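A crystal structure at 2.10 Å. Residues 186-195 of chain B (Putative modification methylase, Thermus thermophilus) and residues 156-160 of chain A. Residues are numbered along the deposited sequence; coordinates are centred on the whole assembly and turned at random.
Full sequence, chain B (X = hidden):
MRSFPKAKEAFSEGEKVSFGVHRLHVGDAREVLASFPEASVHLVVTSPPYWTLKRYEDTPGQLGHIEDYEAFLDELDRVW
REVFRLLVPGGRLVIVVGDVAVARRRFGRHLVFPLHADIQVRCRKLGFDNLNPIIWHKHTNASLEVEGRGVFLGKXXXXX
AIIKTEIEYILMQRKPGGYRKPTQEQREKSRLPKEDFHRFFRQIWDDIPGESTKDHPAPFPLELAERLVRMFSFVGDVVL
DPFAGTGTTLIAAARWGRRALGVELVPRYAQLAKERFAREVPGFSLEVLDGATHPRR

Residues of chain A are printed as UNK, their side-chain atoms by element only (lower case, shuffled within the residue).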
ATOM      1  N   GLN B 186      33.463  -4.371   4.398  1.00 38.00           N
ATOM      2  CA  GLN B 186      32.156  -3.737   4.266  1.00 37.03           C
ATOM      3  C   GLN B 186      31.094  -4.675   4.830  1.00 36.66           C
ATOM      4  O   GLN B 186      30.190  -4.248   5.547  1.00 34.96           O
ATOM      5  CB  GLN B 186      31.837  -3.405   2.805  1.00 35.20           C
ATOM      6  CG  GLN B 186      32.327  -2.025   2.359  1.00 36.90           C
ATOM      7  CD  GLN B 186      31.846  -1.656   0.967  1.00 34.86           C
ATOM      8  OE1 GLN B 186      31.925  -2.462   0.043  1.00 36.10           O
ATOM      9  NE2 GLN B 186      31.351  -0.432   0.809  1.00 34.18           N
ATOM     10  N   ARG B 187      31.221  -5.956   4.511  1.00 36.38           N
ATOM     11  CA  ARG B 187      30.282  -6.950   4.998  1.00 38.06           C
ATOM     12  C   ARG B 187      30.427  -7.067   6.514  1.00 37.86           C
ATOM     13  O   ARG B 187      29.439  -7.049   7.250  1.00 37.26           O
ATOM     14  CB  ARG B 187      30.563  -8.296   4.339  1.00 38.85           C
ATOM     15  CG  ARG B 187      30.407  -8.288   2.826  1.00 42.33           C
ATOM     16  CD  ARG B 187      30.739  -9.657   2.269  1.00 46.10           C
ATOM     17  NE  ARG B 187      29.975 -10.689   2.962  1.00 49.86           N
ATOM     18  CZ  ARG B 187      30.372 -11.949   3.111  1.00 52.14           C
ATOM     19  NH1 ARG B 187      29.602 -12.811   3.761  1.00 53.24           N
ATOM     20  NH2 ARG B 187      31.542 -12.346   2.622  1.00 53.02           N
ATOM     21  N   GLU B 188      31.671  -7.172   6.972  1.00 36.46           N
ATOM     22  CA  GLU B 188      31.959  -7.284   8.395  1.00 35.97           C
ATOM     23  C   GLU B 188      31.482  -6.088   9.202  1.00 35.02           C
ATOM     24  O   GLU B 188      30.977  -6.250  10.308  1.00 34.79           O
ATOM     25  CB  GLU B 188      33.462  -7.468   8.617  1.00 36.47           C
ATOM     26  CG  GLU B 188      33.928  -8.895   8.437  1.00 43.66           C
ATOM     27  CD  GLU B 188      35.432  -9.042   8.526  1.00 47.33           C
ATOM     28  OE1 GLU B 188      35.894 -10.179   8.766  1.00 49.12           O
ATOM     29  OE2 GLU B 188      36.152  -8.033   8.347  1.00 49.59           O
ATOM     30  N   LYS B 189      31.646  -4.889   8.653  1.00 34.57           N
ATOM     31  CA  LYS B 189      31.249  -3.665   9.353  1.00 35.54           C
ATOM     32  C   LYS B 189      29.765  -3.324   9.201  1.00 35.45           C
ATOM     33  O   LYS B 189      29.248  -2.456   9.905  1.00 35.96           O
ATOM     34  CB  LYS B 189      32.076  -2.480   8.845  1.00 36.58           C
ATOM     35  CG  LYS B 189      33.570  -2.550   9.139  1.00 39.74           C
ATOM     36  CD  LYS B 189      33.884  -2.112  10.557  1.00 44.52           C
ATOM     37  CE  LYS B 189      35.386  -1.955  10.759  1.00 47.44           C
ATOM     38  NZ  LYS B 189      35.982  -1.000   9.772  1.00 49.90           N
ATOM     39  N   SER B 190      29.084  -4.007   8.288  1.00 35.02           N
ATOM     40  CA  SER B 190      27.676  -3.734   8.042  1.00 33.48           C
ATOM     41  C   SER B 190      26.769  -4.864   8.482  1.00 32.99           C
ATOM     42  O   SER B 190      25.549  -4.715   8.485  1.00 33.82           O
ATOM     43  CB  SER B 190      27.454  -3.469   6.554  1.00 33.40           C
ATOM     44  OG  SER B 190      28.371  -2.506   6.076  1.00 33.94           O
ATOM     45  N   ARG B 191      27.357  -6.002   8.829  1.00 30.96           N
ATOM     46  CA  ARG B 191      26.572  -7.140   9.265  1.00 30.66           C
ATOM     47  C   ARG B 191      25.753  -6.705  10.471  1.00 29.99           C
ATOM     48  O   ARG B 191      26.260  -6.035  11.369  1.00 28.44           O
ATOM     49  CB  ARG B 191      27.487  -8.315   9.634  1.00 34.55           C
ATOM     50  CG  ARG B 191      26.750  -9.549  10.140  1.00 40.61           C
ATOM     51  CD  ARG B 191      27.698 -10.712  10.374  1.00 45.52           C
ATOM     52  NE  ARG B 191      28.369 -11.122   9.142  1.00 50.36           N
ATOM     53  CZ  ARG B 191      29.687 -11.091   8.954  1.00 51.10           C
ATOM     54  NH1 ARG B 191      30.493 -10.665   9.919  1.00 50.16           N
ATOM     55  NH2 ARG B 191      30.200 -11.489   7.798  1.00 51.70           N
ATOM     56  N   LEU B 192      24.483  -7.083  10.485  1.00 28.04           N
ATOM     57  CA  LEU B 192      23.610  -6.716  11.584  1.00 29.06           C
ATOM     58  C   LEU B 192      23.563  -7.793  12.652  1.00 29.40           C
ATOM     59  O   LEU B 192      23.523  -8.988  12.337  1.00 29.37           O
ATOM     60  CB  LEU B 192      22.194  -6.467  11.069  1.00 26.90           C
ATOM     61  CG  LEU B 192      21.957  -5.142  10.342  1.00 28.87           C
ATOM     62  CD1 LEU B 192      20.668  -5.196   9.570  1.00 30.36           C
ATOM     63  CD2 LEU B 192      21.924  -4.017  11.350  1.00 29.48           C
ATOM     64  N   PRO B 193      23.573  -7.386  13.932  1.00 27.92           N
ATOM     65  CA  PRO B 193      23.514  -8.358  15.025  1.00 28.46           C
ATOM     66  C   PRO B 193      22.162  -9.050  14.864  1.00 29.92           C
ATOM     67  O   PRO B 193      21.208  -8.449  14.355  1.00 27.83           O
ATOM     68  CB  PRO B 193      23.551  -7.483  16.277  1.00 28.20           C
ATOM     69  CG  PRO B 193      24.249  -6.242  15.817  1.00 29.56           C
ATOM     70  CD  PRO B 193      23.647  -6.014  14.457  1.00 27.59           C
ATOM     71  N   LYS B 194      22.079 -10.302  15.283  1.00 30.71           N
ATOM     72  CA  LYS B 194      20.843 -11.059  15.152  1.00 33.10           C
ATOM     73  C   LYS B 194      19.624 -10.295  15.683  1.00 32.93           C
ATOM     74  O   LYS B 194      18.588 -10.231  15.023  1.00 32.37           O
ATOM     75  CB  LYS B 194      20.986 -12.396  15.882  1.00 35.66           C
ATOM     76  CG  LYS B 194      19.802 -13.337  15.728  1.00 42.10           C
ATOM     77  CD  LYS B 194      20.010 -14.644  16.505  1.00 45.16           C
ATOM     78  CE  LYS B 194      21.192 -15.452  15.962  1.00 47.26           C
ATOM     79  NZ  LYS B 194      22.511 -14.746  16.092  1.00 46.08           N
ATOM     80  N   GLU B 195      19.753  -9.701  16.864  1.00 33.54           N
ATOM     81  CA  GLU B 195      18.639  -8.974  17.456  1.00 34.88           C
ATOM     82  C   GLU B 195      18.072  -7.881  16.555  1.00 33.39           C
ATOM     83  O   GLU B 195      16.859  -7.807  16.348  1.00 33.17           O
ATOM     84  CB  GLU B 195      19.042  -8.361  18.799  1.00 39.60           C
ATOM     85  CG  GLU B 195      17.880  -7.669  19.509  1.00 44.02           C
ATOM     86  CD  GLU B 195      18.275  -7.026  20.828  1.00 49.04           C
ATOM     87  OE1 GLU B 195      19.073  -6.061  20.809  1.00 51.50           O
ATOM     88  OE2 GLU B 195      17.784  -7.486  21.885  1.00 51.39           O
TER
ATOM     89  N   UNK A 156      23.354 -15.210   6.608  1.00 54.68           N
ATOM     90  CA  UNK A 156      24.077 -13.946   6.764  1.00 53.94           C
ATOM     91  C   UNK A 156      23.129 -12.793   7.070  1.00 52.15           C
ATOM     92  O   UNK A 156      22.288 -12.442   6.245  1.00 55.06           O
ATOM     93  c   UNK A 156      23.697 -14.286   4.488  1.00 54.34           C
ATOM     94  c   UNK A 156      24.749 -13.781   5.409  1.00 54.78           C
ATOM     95  c   UNK A 156      23.239 -15.563   5.182  1.00 55.02           C
ATOM     96  N   UNK A 157      23.265 -12.209   8.254  1.00 49.29           N
ATOM     97  CA  UNK A 157      22.422 -11.083   8.653  1.00 44.85           C
ATOM     98  C   UNK A 157      23.001  -9.836   8.014  1.00 41.92           C
ATOM     99  O   UNK A 157      23.427  -8.908   8.702  1.00 41.16           O
ATOM    100  c   UNK A 157      21.945 -12.173  10.891  1.00 48.18           C
ATOM    101  c   UNK A 157      20.159 -13.725  11.434  1.00 49.67           C
ATOM    102  c   UNK A 157      21.045 -14.495  12.166  1.00 49.93           C
ATOM    103  o   UNK A 157      20.596 -15.644  12.772  1.00 51.08           O
ATOM    104  c   UNK A 157      22.821 -12.962  11.636  1.00 50.07           C
ATOM    105  c   UNK A 157      22.376 -14.123  12.275  1.00 50.82           C
ATOM    106  c   UNK A 157      20.611 -12.572  10.802  1.00 48.96           C
ATOM    107  c   UNK A 157      22.430 -10.939  10.176  1.00 45.96           C
ATOM    108  N   UNK A 158      23.010  -9.819   6.689  1.00 39.89           N
ATOM    109  CA  UNK A 158      23.574  -8.701   5.946  1.00 39.02           C
ATOM    110  C   UNK A 158      22.552  -7.870   5.173  1.00 35.77           C
ATOM    111  O   UNK A 158      21.507  -8.366   4.766  1.00 36.69           O
ATOM    112  c   UNK A 158      26.898 -10.456   4.869  1.00 45.72           C
ATOM    113  c   UNK A 158      25.865  -9.790   5.765  1.00 43.85           C
ATOM    114  c   UNK A 158      24.662  -9.232   5.005  1.00 40.30           C
ATOM    115  o   UNK A 158      27.288 -11.610   5.171  1.00 46.91           O
ATOM    116  o   UNK A 158      27.326  -9.828   3.877  1.00 43.48           O
ATOM    117  N   UNK A 159      22.852  -6.581   4.960  1.00 33.50           N
ATOM    118  CA  UNK A 159      21.945  -5.690   4.232  1.00 31.80           C
ATOM    119  C   UNK A 159      21.404  -6.326   2.958  1.00 31.10           C
ATOM    120  O   UNK A 159      22.039  -7.206   2.391  1.00 31.60           O
ATOM    121  c   UNK A 159      22.823  -4.475   3.949  1.00 31.14           C
ATOM    122  c   UNK A 159      24.087  -5.873   5.347  1.00 31.85           C
ATOM    123  c   UNK A 159      23.696  -4.418   5.170  1.00 32.27           C
ATOM    124  N   UNK A 160      20.222  -5.892   2.527  1.00 29.34           N
ATOM    125  CA  UNK A 160      19.633  -6.421   1.307  1.00 28.65           C
ATOM    126  C   UNK A 160      18.685  -7.607   1.441  1.00 29.70           C
ATOM    127  O   UNK A 160      17.996  -7.960   0.480  1.00 30.57           O
TER

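Position 156 carries three side-chain carbons, one of them bonded to the backbone N of the same residue. The CB at position 156 is 5.2 Å from NH1 of Arg187(B), the nearest approach of its side chain to the chain B stretch, too far for a contact. The five-membered ring identifies proline, Pro156(A). Its carbonyl O accepts a weak hydrogen bond of 2.8 Å from the backbone N of position 158.

Position 157 has eight side-chain atoms, seven carbons and one oxygen. One carbon leads from CA to a ring of six, and the oxygen sits on the ring carbon farthest from the backbone, which identifies a para-hydroxylated aromatic. CB points toward chain B, and CB of Lys194(B) lies over one face of the ring. The residue is tyrosine, Tyr157(A). Its OH is 3.3 Å from CE of Lys194(B). N of Leu192(B) donates to O of Tyr157(A) at 2.8 Å, with an N-H...O angle of 166°.

Position 158 shows three carbons in an unbranched run, the third bearing two oxygens. Both oxygens lie at the edge of the Arg187(B) guanidinium, one also near NH2 of Arg191(B). This is a carboxylate two methylenes from CA, hence glutamate, Glu158(A). CB points sideways, but the m, t conformation brings the acid group nearer to chain B. There NE of Arg187(B) donates to OE1 of Glu158(A) at 2.9 Å and 172°, while NH1 of Arg187(B) donates to OE2 of Glu158(A) at 3.0 Å and 165°. The paired, nearly linear bonds define a bidentate salt bridge. NH2 of Arg191(B) adds a long salt bridge, 3.9 Å from OE2 of Glu158(A).

Position 159 again has three carbons closing onto the backbone N, and the ring lies against Ser190(B). It is proline, Pro159(A). Its CD packs 3.7 Å from O of Ser190(B), and its CG lies 4.1 Å from CB of Ser190(B).

Position 160 has no side-chain atoms and no contact with the chain B stretch; it is glycine, Gly160(A). Its phi/psi of 92/-12 would jam a CB against the carbonyl O of the preceding residue, so the backbone itself calls for glycine.

The contact, burying 454 Å² in total, joins charge pairing to backbone recognition. Arg187(B) reaches out from the helix to hold the carboxylate. Just beyond the helix, the Leu192(B) amide binds the Tyr157(A) carbonyl, while the tyrosine ring extends to Lys194(B), and Tyr157(A) has the largest area covered by the other stretch of any residue here (123 Å²).

Chain A (156-160) PYEPG
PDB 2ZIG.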